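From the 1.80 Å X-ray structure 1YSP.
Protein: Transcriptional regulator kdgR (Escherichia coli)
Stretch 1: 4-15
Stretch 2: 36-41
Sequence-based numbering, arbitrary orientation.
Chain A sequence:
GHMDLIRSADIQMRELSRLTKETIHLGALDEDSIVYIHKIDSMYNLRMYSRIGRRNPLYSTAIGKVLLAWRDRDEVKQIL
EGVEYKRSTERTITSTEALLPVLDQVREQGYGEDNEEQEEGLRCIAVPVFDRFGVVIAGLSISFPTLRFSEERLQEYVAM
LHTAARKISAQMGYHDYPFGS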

# COMPACT_ATOMS: atom_id res chain seq x y z
N ASP A 4 13.27 2.17 -14.08
CA ASP A 4 13.58 3.34 -13.29
C ASP A 4 12.80 3.41 -11.97
O ASP A 4 13.36 3.82 -10.97
CB ASP A 4 13.30 4.59 -14.11
CG ASP A 4 13.98 4.57 -15.49
OD1 ASP A 4 15.17 4.18 -15.57
OD2 ASP A 4 13.32 4.92 -16.48
N LEU A 5 11.51 3.04 -11.98
CA LEU A 5 10.71 3.03 -10.74
C LEU A 5 11.36 2.13 -9.68
O LEU A 5 11.48 2.53 -8.52
CB LEU A 5 9.24 2.60 -11.01
CG LEU A 5 8.34 2.20 -9.81
CD1 LEU A 5 8.22 3.29 -8.74
CD2 LEU A 5 6.93 1.72 -10.23
N ILE A 6 11.76 0.93 -10.08
CA ILE A 6 12.33 -0.04 -9.14
C ILE A 6 13.72 0.45 -8.67
O ILE A 6 14.08 0.33 -7.49
CB ILE A 6 12.29 -1.50 -9.70
CG1 ILE A 6 10.83 -2.01 -9.68
CG2 ILE A 6 13.19 -2.43 -8.88
CD1 ILE A 6 10.54 -3.37 -10.35
N ARG A 7 14.50 1.02 -9.59
CA ARG A 7 15.82 1.53 -9.19
C ARG A 7 15.73 2.64 -8.13
O ARG A 7 16.46 2.61 -7.13
CB ARG A 7 16.60 1.99 -10.42
CG ARG A 7 18.12 1.95 -10.22
CD ARG A 7 18.87 2.11 -11.59
NE ARG A 7 20.33 2.19 -11.38
CZ ARG A 7 21.23 2.43 -12.35
NH1 ARG A 7 20.86 2.62 -13.62
NH2 ARG A 7 22.52 2.49 -12.04
N SER A 8 14.79 3.58 -8.31
CA SER A 8 14.62 4.69 -7.34
C SER A 8 14.02 4.17 -6.06
O SER A 8 14.36 4.65 -4.97
CB SER A 8 13.69 5.78 -7.86
OG SER A 8 14.33 6.56 -8.88
N ALA A 9 13.04 3.27 -6.21
CA ALA A 9 12.37 2.69 -5.05
C ALA A 9 13.39 1.90 -4.23
O ALA A 9 13.37 1.99 -3.02
CB ALA A 9 11.27 1.76 -5.51
N ASP A 10 14.25 1.14 -4.90
CA ASP A 10 15.21 0.28 -4.21
C ASP A 10 16.03 1.08 -3.20
O ASP A 10 16.24 0.61 -2.04
CB ASP A 10 16.13 -0.46 -5.21
CG ASP A 10 17.25 -1.21 -4.50
OD1 ASP A 10 16.97 -2.21 -3.79
OD2 ASP A 10 18.43 -0.77 -4.63
N ILE A 11 16.50 2.26 -3.63
CA ILE A 11 17.27 3.17 -2.79
C ILE A 11 16.50 3.67 -1.56
O ILE A 11 17.00 3.67 -0.43
CB ILE A 11 17.81 4.41 -3.64
CG1 ILE A 11 18.84 3.88 -4.67
CG2 ILE A 11 18.39 5.50 -2.77
CD1 ILE A 11 18.90 4.71 -5.97
N GLN A 12 15.27 4.10 -1.79
CA GLN A 12 14.47 4.66 -0.72
C GLN A 12 13.96 3.57 0.23
O GLN A 12 13.80 3.81 1.45
CB GLN A 12 13.31 5.49 -1.29
CG GLN A 12 13.77 6.66 -2.15
CD GLN A 12 14.62 7.63 -1.37
OE1 GLN A 12 14.38 7.89 -0.18
NE2 GLN A 12 15.65 8.19 -2.04
N MET A 13 13.74 2.38 -0.31
CA MET A 13 13.32 1.22 0.52
C MET A 13 14.46 0.74 1.42
O MET A 13 14.27 0.40 2.59
CB MET A 13 12.83 0.10 -0.37
CG MET A 13 11.45 0.42 -1.08
SD MET A 13 11.07 -0.74 -2.40
CE MET A 13 10.67 -2.24 -1.50
N ARG A 14 15.68 0.70 0.86
CA ARG A 14 16.84 0.37 1.70
C ARG A 14 17.03 1.40 2.82
O ARG A 14 17.29 1.01 3.97
CB ARG A 14 18.11 0.15 0.85
CG ARG A 14 18.04 -1.11 -0.03
CD ARG A 14 19.07 -1.10 -1.22
NE ARG A 14 19.01 -2.38 -1.91
CZ ARG A 14 19.70 -3.46 -1.61
NH1 ARG A 14 20.61 -3.44 -0.65
NH2 ARG A 14 19.50 -4.56 -2.28
N GLU A 15 16.79 2.68 2.51
CA GLU A 15 16.75 3.74 3.52
C GLU A 15 15.67 3.56 4.65
O GLU A 15 15.95 3.71 5.86
CB GLU A 15 16.68 5.11 2.85
CG GLU A 15 16.66 6.30 3.80
CD GLU A 15 18.04 6.69 4.38
OE1 GLU A 15 19.00 5.88 4.40
OE2 GLU A 15 18.13 7.84 4.82
N TYR A 36 3.60 -7.75 -5.83
CA TYR A 36 4.80 -7.15 -5.23
C TYR A 36 5.93 -7.11 -6.27
O TYR A 36 6.35 -8.14 -6.74
CB TYR A 36 5.23 -7.88 -3.96
CG TYR A 36 4.25 -7.71 -2.82
CD1 TYR A 36 3.82 -6.45 -2.43
CD2 TYR A 36 3.76 -8.81 -2.12
CE1 TYR A 36 2.92 -6.28 -1.39
CE2 TYR A 36 2.85 -8.64 -1.06
CZ TYR A 36 2.43 -7.38 -0.72
OH TYR A 36 1.53 -7.18 0.31
N ILE A 37 6.36 -5.91 -6.64
CA ILE A 37 7.45 -5.75 -7.62
C ILE A 37 8.86 -5.55 -6.99
O ILE A 37 9.87 -5.87 -7.65
CB ILE A 37 7.11 -4.67 -8.68
CG1 ILE A 37 6.83 -3.30 -8.03
CG2 ILE A 37 5.89 -5.14 -9.52
CD1 ILE A 37 6.64 -2.14 -9.01
N HIS A 38 8.93 -5.06 -5.74
CA HIS A 38 10.21 -5.02 -4.99
C HIS A 38 9.98 -5.30 -3.50
O HIS A 38 8.88 -5.12 -3.01
CB HIS A 38 10.95 -3.69 -5.18
CG HIS A 38 12.43 -3.76 -4.89
ND1 HIS A 38 13.21 -4.85 -5.20
CD2 HIS A 38 13.27 -2.84 -4.35
CE1 HIS A 38 14.47 -4.61 -4.85
NE2 HIS A 38 14.53 -3.39 -4.33
N LYS A 39 11.01 -5.78 -2.80
CA LYS A 39 10.92 -6.00 -1.36
C LYS A 39 12.30 -5.80 -0.74
O LYS A 39 13.31 -6.16 -1.37
CB LYS A 39 10.45 -7.44 -1.09
CG LYS A 39 9.95 -7.69 0.29
CD LYS A 39 9.69 -9.21 0.60
CE LYS A 39 9.38 -9.43 2.09
NZ LYS A 39 9.36 -10.86 2.48
N ILE A 40 12.33 -5.20 0.45
CA ILE A 40 13.53 -5.21 1.31
C ILE A 40 13.11 -5.84 2.64
O ILE A 40 12.24 -5.29 3.35
CB ILE A 40 14.12 -3.82 1.54
CG1 ILE A 40 14.41 -3.09 0.21
CG2 ILE A 40 15.35 -3.89 2.50
CD1 ILE A 40 15.49 -3.69 -0.65
N ASP A 41 13.71 -6.98 2.97
CA ASP A 41 13.27 -7.82 4.09
C ASP A 41 13.67 -7.33 5.46
O ASP A 41 14.71 -6.69 5.62
CB ASP A 41 13.77 -9.26 3.92
CG ASP A 41 12.69 -10.20 3.43
OD1 ASP A 41 12.73 -10.56 2.23
OD2 ASP A 41 11.79 -10.57 4.23

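How do the two backbones lie against each other? Residues 4-15 form a helix that continues later in the chain, and residues 36-40 form a strand that begins earlier, with Asp41 following as loop. The two run in nearly the same direction, their axes 23° apart and 8.5 Å from each other at closest approach. Ile6 sits beside His38, with their CA atoms 6.8 Å apart, and Met13 beside Ile40, with CA atoms 6.5 Å apart. Seven residues along the helix, from Ile6 to Met13, are thus matched by two along the strand, from His38 to Ile40. The helix keeps its shape through i to i+4 bonds such as Asp10 N to Ile6 O at 2.7 Å and Met13 N to Ala9 O at 2.8 Å. No backbone hydrogen bond joins the two, so side chains hold the contact together.

Which apolar side chains fill the space between them? On the helix, Ile6 and Met13 direct their CA-to-CB bonds toward the strand; Leu5 starts sideways, but its end comes nearer. At the beginning of the contact Ile37 meets both Leu5 and Ile6: Leu5 CD2 lies 4.1 Å from Ile37 CD1, and Ile6 CD1 lies 4.0 Å from Ile37 CB. Farther along, Met13 CB packs 3.6 Å from Ile40 CG1, while its methyl reaches the strand backbone, Met13 CE being 3.8 Å from Lys39 CA. These are van der Waals contacts between hydrocarbon surfaces, and together the two stretches bury 450 Å² of surface, counting both sides.

What does His38 contribute in the middle? It carries the one hydrogen bond across the contact, from His38 NE2 to Asp10 OD1 at a short 2.8 Å, and the N-H...acceptor angle of 165° makes it nearly straight. Asp10 leaves the helix sideways, and its t rotamer brings the carboxylate to the edge of the imidazole, near the ring plane, where an N-H can point at it. Met13 SD also lies at the ring edge, 3.6 Å from His38 CD2, in a sulfur-aromatic contact. Ile6 CG2 instead covers one face of the ring, 4.3 Å from His38 CG, so the same residue is served by polar chemistry at its rim and by a methyl over its face.

How is the charge on Asp10 balanced, and what closes the far end? Arg14, one turn later on the helix, donates from NE to Asp10 OD1 at 2.8 Å in a salt bridge. That single oxygen thus accepts from both stretches, joining an ionic pair within the helix to the bond from His38. Ile40 lies close to this polar cluster: its CD1 is 3.7 Å from Arg14 CG and 3.8 Å from Asp10 OD1. Lys39, by contrast, has its CA-to-CB bond directed away from the helix, and its NZ forms a salt bridge within the stretch, 3.0 Å from Asp41 OD2.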